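Putative NADH-depentdent flavin oxidoreductase (Cupriavidus metallidurans, PDB 5OCS) probably uses NADPH to reduce a bound FMN, as an ene-reductase of the Old Yellow Enzyme family built on a closed eight-stranded beta/alpha barrel. Local coordinates at residues D36-H41 / I54-A59; D158-A163 / D216-A221; T197-G202 / R207-L212. One frame throughout, in Å; residues are numbered along the deposited sequence.

The three contacts lie at increasing distance from the centre of the chain, about 12, 17 and 23 Å, centre to centre. Contact 1 bridges the helix and second strand of the first beta-alpha-beta unit and contains A57, an FMN-binding residue seen in a structure of this protein. Contact 2 packs two outer helices; its centre is about 21 Å from that of contact 1, and the side chain of F160 stays about 8 Å from that of Q100, also of the FMN site. Contact 3, away from the annotated sites, shares helix 204-221 with contact 2, their centres about 18 Å apart. Contacts 1 and 3 flank the chain's centre on opposite sides, their centres about 31 Å apart.

Contact 1: D36-H41 / I54-A59; sequences DWHMIH and IIEATA
A small, buried polar contact between H38 and E56 links helix 36-46 to strand 52-59 within the first beta-alpha-beta unit of the barrel. Only 76 Å² is buried between the two segments, and the backbones stand well apart, with the CA atoms of H38 and I55 9.7 Å from each other. The gap is spanned by the two side chains, which cross at about a right angle. H38 NE2 reaches E56 OE2 at 3.1 Å, but the N-H...O angle of 122° makes this a weak hydrogen bond. The carboxylate approaches the imidazole at its edge, with the two planes 39° apart. A water supplements the direct bond, lying 3.1 Å from H38 NE2 and donating to E56 OE1 at 2.8 Å. E56 has CG between its backbone N and carbonyl carbon (chi1 69°), and the chain then runs extended to the helix. Its OE1 also accepts from Q26 N, while H38 ND1 is bonded to T35 N. The E56 side chain lies about 4 Å from that of C25, which, like A57, is an FMN-binding residue seen in a structure of this protein. H38 rests on V85 of helix 76-92, and A57 packs on Q100 and A102 of strand 96-102.

Contact 2: D158-A163 / D216-A221; sequences DDFVAA and DAVREA
V161 presents its two methyl groups to two alanines one turn apart on the neighbouring helix, forming an apolar contact without any hydrogen bond across it. CG2 meets A217 CB at 3.6 Å, and CG1 meets A221 CB at 3.7 Å. The torsion accounts for this division: CG1 lies anti to the backbone N (chi1 172°), leaving CG2 beside that N, and the two methyls are shared out, one to each alanine. Their small side chains leave a shallow hollow on the surface of helix 204-221, and the branched valine is the bump that enters it. CG2 also comes within 3.7 Å of A217 O, so the valine packs against backbone as well as methyl.

The second bump comes from the other helix, and its seat is the base of the F160 side chain. There V218 CG2 touches F160 CB at 3.9 Å, with F160 CD1 and F160 O each 4.1 Å from the same methyl. The approach to the phenyl ring is oblique, and the ring leads away from V218 to L101 of strand 96-102 and the loop residue H103. The helices belong to the outer layer of a TIM barrel, the fold of Old Yellow Enzymes, where helices surround the parallel strands. Their short segments run roughly parallel, at a signed crossing angle of -29°, and approach to 8.7 Å between axes, consistent with an interface made largely of valine and alanine. The nearest CA atoms, those of V161 and V218, are 5.3 Å apart. On the barrel side, V218 also packs on I175 and V177 of strand 175-179 and on V228 of strand 228-233, whereas V161, A217 and A221 remain partly exposed.

Contact 3: T197-G202 / R207-L212; sequences TDEYGG and RMRFPL
R209 runs past the ring of Y200 to bond the backbone of E199, joining the loop after helix 184-189 to helix 204-221, an outer helix of the TIM barrel, kinked at P211, whose N has no bond to the turn before. Its CB lies 3.8 Å from Y200 CD1, and CG, anti to the backbone N (chi1 -168°), closes to 3.5 Å from Y200 CE1. CD is equally near that carbon; there the chain bends at chi3, and NE donates to E199 O at 2.8 Å (N-H...O angle 164°), in the guanidinium plane but tilted from the carbonyl plane. CZ lies 3.8 Å from E199 O, and NH2 bonds N206 OD1. Ring and guanidinium planes are 69° apart, the side chains crossing near a right angle without stacking. R207 makes a second NE-to-carbonyl bond, to G202 O at 2.8 Å, from above that carbonyl plane; its NH1 bonds L189 O. The loop holds a type I turn, D198 to G201, and an Asx turn, D198 OD1 accepting from Y200 N. Y200 CD1 packs against F210 CB at 3.6 Å, its OH bonding E213. Y200 and F210 rest on helix 150-169, P211 meets helix 184-189, and M208 and L212 pack on helix 244-256.

Contact 1: D36-H41 / I54-A59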
loop_
_atom_site.group_PDB
_atom_site.type_symbol
_atom_site.label_atom_id
_atom_site.label_comp_id
_atom_site.label_asym_id
_atom_site.label_seq_id
_atom_site.Cartn_x
_atom_site.Cartn_y
_atom_site.Cartn_z
ATOM N N ASP D 36 3.433 13.048 2.927
ATOM C CA ASP D 36 3.825 11.833 2.232
ATOM C C ASP D 36 3.027 10.627 2.716
ATOM O O ASP D 36 2.752 9.710 1.934
ATOM C CB ASP D 36 5.340 11.561 2.322
ATOM C CG ASP D 36 5.925 11.512 3.776
ATOM O OD1 ASP D 36 5.197 11.518 4.834
ATOM O OD2 ASP D 36 7.207 11.463 3.881
ATOM N N TRP D 37 2.603 10.647 3.975
ATOM C CA TRP D 37 1.768 9.557 4.489
ATOM C C TRP D 37 0.512 9.389 3.636
ATOM O O TRP D 37 0.110 8.253 3.334
ATOM C CB TRP D 37 1.350 9.807 5.939
ATOM C CG TRP D 37 0.412 8.733 6.414
ATOM C CD1 TRP D 37 -0.939 8.821 6.544
ATOM C CD2 TRP D 37 0.747 7.378 6.658
ATOM N NE1 TRP D 37 -1.454 7.620 6.917
ATOM C CE2 TRP D 37 -0.439 6.708 6.989
ATOM C CE3 TRP D 37 1.939 6.666 6.661
ATOM C CZ2 TRP D 37 -0.461 5.384 7.319
ATOM C CZ3 TRP D 37 1.910 5.337 7.021
ATOM C CH2 TRP D 37 0.725 4.708 7.334
ATOM N N HIS D 38 -0.149 10.494 3.295
ATOM C CA HIS D 38 -1.391 10.417 2.546
ATOM C C HIS D 38 -1.180 9.846 1.170
ATOM O O HIS D 38 -2.024 9.093 0.684
ATOM C CB HIS D 38 -2.107 11.746 2.451
ATOM C CG HIS D 38 -2.604 12.221 3.768
ATOM N ND1 HIS D 38 -1.837 12.974 4.609
ATOM C CD2 HIS D 38 -3.757 11.985 4.422
ATOM C CE1 HIS D 38 -2.499 13.197 5.733
ATOM N NE2 HIS D 38 -3.683 12.628 5.625
ATOM N N MET D 39 -0.071 10.175 0.533
ATOM C CA MET D 39 0.320 9.522 -0.724
ATOM C C MET D 39 0.376 7.996 -0.588
ATOM O O MET D 39 -0.202 7.244 -1.378
ATOM C CB MET D 39 1.702 10.059 -1.164
ATOM C CG MET D 39 2.238 9.458 -2.451
ATOM S SD MET D 39 1.245 9.922 -3.877
ATOM C CE MET D 39 1.731 11.646 -4.067
ATOM N N ILE D 40 1.120 7.538 0.403
ATOM C CA ILE D 40 1.304 6.084 0.640
ATOM C C ILE D 40 -0.015 5.393 1.021
ATOM O O ILE D 40 -0.411 4.348 0.448
ATOM C CB ILE D 40 2.337 5.857 1.778
ATOM C CG1 ILE D 40 3.693 6.444 1.349
ATOM C CG2 ILE D 40 2.430 4.370 2.111
ATOM C CD1 ILE D 40 4.789 6.529 2.405
ATOM N N HIS D 41 -0.748 6.026 1.913
ATOM C CA HIS D 41 -2.010 5.459 2.421
ATOM C C HIS D 41 -3.144 5.480 1.436
ATOM O O HIS D 41 -3.776 4.440 1.160
ATOM C CB HIS D 41 -2.380 6.210 3.698
ATOM C CG HIS D 41 -3.720 5.848 4.241
ATOM N ND1 HIS D 41 -4.003 4.604 4.756
ATOM C CD2 HIS D 41 -4.867 6.558 4.299
ATOM C CE1 HIS D 41 -5.260 4.581 5.152
ATOM N NE2 HIS D 41 -5.813 5.741 4.855
ATOM N N ILE D 54 -13.517 6.891 0.243
ATOM C CA ILE D 54 -13.955 8.103 0.891
ATOM C C ILE D 54 -12.798 8.575 1.735
ATOM O O ILE D 54 -12.451 7.883 2.701
ATOM C CB ILE D 54 -15.173 7.879 1.819
ATOM C CG1 ILE D 54 -16.277 7.123 1.080
ATOM C CG2 ILE D 54 -15.694 9.228 2.313
ATOM C CD1 ILE D 54 -17.501 6.769 1.920
ATOM N N ILE D 55 -12.226 9.728 1.359
ATOM C CA ILE D 55 -11.126 10.321 2.073
ATOM C C ILE D 55 -11.598 10.713 3.484
ATOM O O ILE D 55 -12.764 11.106 3.658
ATOM C CB ILE D 55 -10.529 11.524 1.293
ATOM C CG1 ILE D 55 -9.777 11.040 0.036
ATOM C CG2 ILE D 55 -9.546 12.342 2.137
ATOM C CD1 ILE D 55 -9.569 12.105 -1.017
ATOM N N GLU D 56 -10.684 10.609 4.450
ATOM C CA GLU D 56 -10.937 10.899 5.839
ATOM C C GLU D 56 -11.592 12.262 6.086
ATOM O O GLU D 56 -11.510 13.182 5.271
ATOM C CB GLU D 56 -9.631 10.898 6.633
ATOM C CG GLU D 56 -8.692 12.037 6.307
ATOM C CD GLU D 56 -7.297 11.816 6.879
ATOM O OE1 GLU D 56 -7.082 12.097 8.085
ATOM O OE2 GLU D 56 -6.427 11.358 6.113
ATOM N N ALA D 57 -12.143 12.392 7.275
ATOM C CA ALA D 57 -12.700 13.654 7.748
ATOM C C ALA D 57 -11.769 14.819 7.467
ATOM O O ALA D 57 -10.634 14.916 8.013
ATOM C CB ALA D 57 -13.005 13.576 9.253
ATOM N N THR D 58 -12.228 15.705 6.595
ATOM C CA THR D 58 -11.450 16.811 6.154
ATOM C C THR D 58 -12.065 18.108 6.679
ATOM O O THR D 58 -13.199 18.448 6.338
ATOM C CB THR D 58 -11.390 16.790 4.621
ATOM O OG1 THR D 58 -10.667 15.608 4.228
ATOM C CG2 THR D 58 -10.663 18.023 4.077
ATOM N N ALA D 59 -11.308 18.793 7.533
ATOM C CA ALA D 59 -11.786 19.968 8.261
ATOM C C ALA D 59 -12.090 21.116 7.314
ATOM O O ALA D 59 -11.285 21.453 6.432
ATOM C CB ALA D 59 -10.759 20.390 9.305
HETATM O O HOH W 1 -4.660 13.351 8.461
#

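Contact 2: D158-A163 / D216-A221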
loop_
_atom_site.group_PDB
_atom_site.type_symbol
_atom_site.label_atom_id
_atom_site.label_comp_id
_atom_site.label_asym_id
_atom_site.label_seq_id
_atom_site.Cartn_x
_atom_site.Cartn_y
_atom_site.Cartn_z
ATOM N N ASP D 158 -20.538 28.770 5.231
ATOM C CA ASP D 158 -19.712 29.265 4.153
ATOM C C ASP D 158 -18.421 28.452 4.034
ATOM O O ASP D 158 -17.918 28.305 2.933
ATOM C CB ASP D 158 -19.381 30.728 4.336
ATOM C CG ASP D 158 -20.583 31.623 4.170
ATOM O OD1 ASP D 158 -21.633 31.213 3.589
ATOM O OD2 ASP D 158 -20.463 32.731 4.668
ATOM N N ASP D 159 -17.896 27.966 5.158
ATOM C CA ASP D 159 -16.660 27.149 5.173
ATOM C C ASP D 159 -16.920 25.782 4.501
ATOM O O ASP D 159 -16.086 25.300 3.715
ATOM C CB ASP D 159 -16.127 26.938 6.589
ATOM C CG ASP D 159 -15.562 28.197 7.211
ATOM O OD1 ASP D 159 -15.313 29.199 6.484
ATOM O OD2 ASP D 159 -15.326 28.176 8.431
ATOM N N PHE D 160 -18.068 25.176 4.784
ATOM C CA PHE D 160 -18.466 23.960 4.083
ATOM C C PHE D 160 -18.548 24.180 2.561
ATOM O O PHE D 160 -18.090 23.355 1.769
ATOM C CB PHE D 160 -19.766 23.392 4.618
ATOM C CG PHE D 160 -19.583 22.393 5.733
ATOM C CD1 PHE D 160 -19.404 21.038 5.444
ATOM C CD2 PHE D 160 -19.587 22.796 7.090
ATOM C CE1 PHE D 160 -19.222 20.093 6.466
ATOM C CE2 PHE D 160 -19.434 21.854 8.114
ATOM C CZ PHE D 160 -19.226 20.502 7.800
ATOM N N VAL D 161 -19.172 25.278 2.186
ATOM C CA VAL D 161 -19.245 25.700 0.800
ATOM C C VAL D 161 -17.873 25.909 0.190
ATOM O O VAL D 161 -17.631 25.402 -0.911
ATOM C CB VAL D 161 -20.105 26.974 0.633
ATOM C CG1 VAL D 161 -19.998 27.510 -0.806
ATOM C CG2 VAL D 161 -21.559 26.656 0.976
ATOM N N ALA D 162 -16.991 26.627 0.872
ATOM C CA ALA D 162 -15.668 26.910 0.323
ATOM C C ALA D 162 -14.919 25.602 0.104
ATOM O O ALA D 162 -14.311 25.385 -0.954
ATOM C CB ALA D 162 -14.867 27.878 1.171
ATOM N N ALA D 163 -14.980 24.727 1.086
ATOM C CA ALA D 163 -14.286 23.423 1.003
ATOM C C ALA D 163 -14.894 22.542 -0.086
ATOM O O ALA D 163 -14.159 21.851 -0.790
ATOM C CB ALA D 163 -14.310 22.715 2.355
ATOM N N ASP D 216 -27.687 21.456 2.286
ATOM C CA ASP D 216 -28.200 22.246 1.137
ATOM C C ASP D 216 -27.167 23.146 0.539
ATOM O O ASP D 216 -27.062 23.231 -0.680
ATOM C CB ASP D 216 -29.426 23.105 1.546
ATOM C CG ASP D 216 -30.676 22.262 1.763
ATOM O OD1 ASP D 216 -30.728 21.109 1.276
ATOM O OD2 ASP D 216 -31.627 22.781 2.410
ATOM N N ALA D 217 -26.381 23.800 1.377
ATOM C CA ALA D 217 -25.362 24.685 0.882
ATOM C C ALA D 217 -24.274 23.962 0.104
ATOM O O ALA D 217 -23.819 24.459 -0.938
ATOM C CB ALA D 217 -24.767 25.489 2.008
ATOM N N VAL D 218 -23.877 22.789 0.601
ATOM C CA VAL D 218 -22.918 21.934 -0.093
ATOM C C VAL D 218 -23.471 21.432 -1.418
ATOM O O VAL D 218 -22.775 21.444 -2.450
ATOM C CB VAL D 218 -22.487 20.755 0.799
ATOM C CG1 VAL D 218 -21.748 19.692 -0.023
ATOM C CG2 VAL D 218 -21.607 21.273 1.949
ATOM N N ARG D 219 -24.716 21.004 -1.417
ATOM C CA ARG D 219 -25.334 20.463 -2.616
ATOM C C ARG D 219 -25.461 21.564 -3.688
ATOM O O ARG D 219 -25.325 21.295 -4.879
ATOM C CB ARG D 219 -26.700 19.881 -2.264
ATOM C CG ARG D 219 -27.576 19.329 -3.380
ATOM C CD ARG D 219 -26.957 18.176 -4.155
ATOM N NE ARG D 219 -25.861 18.618 -4.999
ATOM C CZ ARG D 219 -25.111 17.818 -5.756
ATOM N NH1 ARG D 219 -25.322 16.512 -5.798
ATOM N NH2 ARG D 219 -24.103 18.356 -6.442
ATOM N N GLU D 220 -25.765 22.775 -3.251
ATOM C CA GLU D 220 -25.853 23.904 -4.174
ATOM C C GLU D 220 -24.489 24.241 -4.773
ATOM O O GLU D 220 -24.396 24.536 -5.978
ATOM C CB GLU D 220 -26.429 25.121 -3.476
ATOM C CG GLU D 220 -26.866 26.226 -4.444
ATOM C CD GLU D 220 -25.743 27.061 -4.987
ATOM O OE1 GLU D 220 -24.716 27.234 -4.281
ATOM O OE2 GLU D 220 -25.895 27.561 -6.138
ATOM N N ALA D 221 -23.441 24.201 -3.955
ATOM C CA ALA D 221 -22.128 24.616 -4.395
ATOM C C ALA D 221 -21.406 23.573 -5.264
ATOM O O ALA D 221 -20.592 23.945 -6.109
ATOM C CB ALA D 221 -21.273 24.996 -3.222
#

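Contact 3: T197-G202 / R207-L212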
loop_
_atom_site.group_PDB
_atom_site.type_symbol
_atom_site.label_atom_id
_atom_site.label_comp_id
_atom_site.label_asym_id
_atom_site.label_seq_id
_atom_site.Cartn_x
_atom_site.Cartn_y
_atom_site.Cartn_z
ATOM N N THR D 197 -32.529 27.406 22.435
ATOM C CA THR D 197 -33.930 27.760 22.514
ATOM C C THR D 197 -34.441 28.546 21.316
ATOM O O THR D 197 -35.615 28.928 21.316
ATOM C CB THR D 197 -34.204 28.568 23.806
ATOM O OG1 THR D 197 -33.299 29.681 23.892
ATOM C CG2 THR D 197 -34.054 27.649 25.044
ATOM N N ASP D 198 -33.589 28.779 20.309
ATOM C CA ASP D 198 -34.001 29.456 19.086
ATOM C C ASP D 198 -34.486 28.400 18.093
ATOM O O ASP D 198 -34.716 27.259 18.513
ATOM C CB ASP D 198 -32.864 30.353 18.570
ATOM C CG ASP D 198 -31.635 29.558 18.084
ATOM O OD1 ASP D 198 -31.599 28.301 18.185
ATOM O OD2 ASP D 198 -30.675 30.218 17.668
ATOM N N GLU D 199 -34.592 28.748 16.795
ATOM C CA GLU D 199 -35.155 27.868 15.763
ATOM C C GLU D 199 -34.251 26.662 15.427
ATOM O O GLU D 199 -34.605 25.842 14.581
ATOM C CB GLU D 199 -35.516 28.668 14.472
ATOM C CG GLU D 199 -34.398 29.326 13.651
ATOM C CD GLU D 199 -33.871 30.668 14.180
ATOM O OE1 GLU D 199 -34.071 31.005 15.388
ATOM O OE2 GLU D 199 -33.226 31.413 13.389
ATOM N N TYR D 200 -33.085 26.598 16.079
ATOM C CA TYR D 200 -32.106 25.520 15.868
ATOM C C TYR D 200 -32.034 24.494 16.991
ATOM O O TYR D 200 -31.266 23.560 16.871
ATOM C CB TYR D 200 -30.726 26.101 15.580
ATOM C CG TYR D 200 -30.686 26.795 14.251
ATOM C CD1 TYR D 200 -30.657 26.063 13.058
ATOM C CD2 TYR D 200 -30.719 28.184 14.173
ATOM C CE1 TYR D 200 -30.674 26.728 11.820
ATOM C CE2 TYR D 200 -30.699 28.845 12.960
ATOM C CZ TYR D 200 -30.692 28.112 11.790
ATOM O OH TYR D 200 -30.679 28.799 10.585
ATOM N N GLY D 201 -32.827 24.648 18.054
ATOM C CA GLY D 201 -32.944 23.607 19.093
ATOM C C GLY D 201 -34.375 23.333 19.481
ATOM O O GLY D 201 -35.300 24.033 19.026
ATOM N N GLY D 202 -34.567 22.307 20.306
ATOM C CA GLY D 202 -35.896 21.909 20.726
ATOM C C GLY D 202 -36.437 20.786 19.903
ATOM O O GLY D 202 -36.012 19.641 20.049
ATOM N N ARG D 207 -33.844 20.855 15.305
ATOM C CA ARG D 207 -32.523 20.209 15.459
ATOM C C ARG D 207 -31.919 19.779 14.111
ATOM O O ARG D 207 -30.697 19.803 13.951
ATOM C CB ARG D 207 -32.620 19.031 16.419
ATOM C CG ARG D 207 -32.787 19.519 17.855
ATOM C CD ARG D 207 -32.848 18.399 18.865
ATOM N NE ARG D 207 -34.171 17.786 18.930
ATOM C CZ ARG D 207 -34.474 16.530 18.611
ATOM N NH1 ARG D 207 -33.558 15.692 18.130
ATOM N NH2 ARG D 207 -35.731 16.077 18.778
ATOM N N MET D 208 -32.761 19.420 13.155
ATOM C CA MET D 208 -32.267 19.027 11.825
ATOM C C MET D 208 -31.978 20.235 10.952
ATOM O O MET D 208 -31.358 20.084 9.901
ATOM C CB MET D 208 -33.301 18.158 11.128
ATOM C CG MET D 208 -33.565 16.829 11.791
ATOM S SD MET D 208 -34.577 15.688 10.846
ATOM C CE MET D 208 -36.088 16.652 10.652
ATOM N N ARG D 209 -32.477 21.406 11.340
ATOM C CA ARG D 209 -32.434 22.592 10.511
ATOM C C ARG D 209 -31.015 22.970 10.077
ATOM O O ARG D 209 -30.793 23.164 8.901
ATOM C CB ARG D 209 -33.078 23.803 11.227
ATOM C CG ARG D 209 -33.338 25.035 10.331
ATOM C CD ARG D 209 -34.052 26.175 11.078
ATOM N NE ARG D 209 -35.222 25.688 11.817
ATOM C CZ ARG D 209 -36.364 25.286 11.250
ATOM N NH1 ARG D 209 -36.534 25.334 9.933
ATOM N NH2 ARG D 209 -37.352 24.805 11.999
ATOM N N PHE D 210 -30.074 23.100 11.012
ATOM C CA PHE D 210 -28.724 23.523 10.631
ATOM C C PHE D 210 -27.976 22.442 9.841
ATOM O O PHE D 210 -27.393 22.769 8.774
ATOM C CB PHE D 210 -27.927 23.986 11.837
ATOM C CG PHE D 210 -26.535 24.494 11.506
ATOM C CD1 PHE D 210 -26.351 25.572 10.625
ATOM C CD2 PHE D 210 -25.408 23.858 12.005
ATOM C CE1 PHE D 210 -25.082 26.051 10.327
ATOM C CE2 PHE D 210 -24.117 24.343 11.714
ATOM C CZ PHE D 210 -23.959 25.438 10.872
ATOM N N PRO D 211 -28.004 21.160 10.301
ATOM C CA PRO D 211 -27.434 20.112 9.442
ATOM C C PRO D 211 -27.997 20.109 7.993
ATOM O O PRO D 211 -27.239 19.947 7.017
ATOM C CB PRO D 211 -27.819 18.815 10.164
ATOM C CG PRO D 211 -27.757 19.238 11.604
ATOM C CD PRO D 211 -28.301 20.630 11.649
ATOM N N LEU D 212 -29.316 20.311 7.862
ATOM C CA LEU D 212 -29.918 20.389 6.533
ATOM C C LEU D 212 -29.536 21.665 5.785
ATOM O O LEU D 212 -29.391 21.599 4.552
ATOM C CB LEU D 212 -31.433 20.161 6.594
ATOM C CG LEU D 212 -31.786 18.724 6.978
ATOM C CD1 LEU D 212 -33.272 18.600 7.275
ATOM C CD2 LEU D 212 -31.383 17.712 5.941
HETATM O O HOH W 2 -37.723 17.092 20.620
#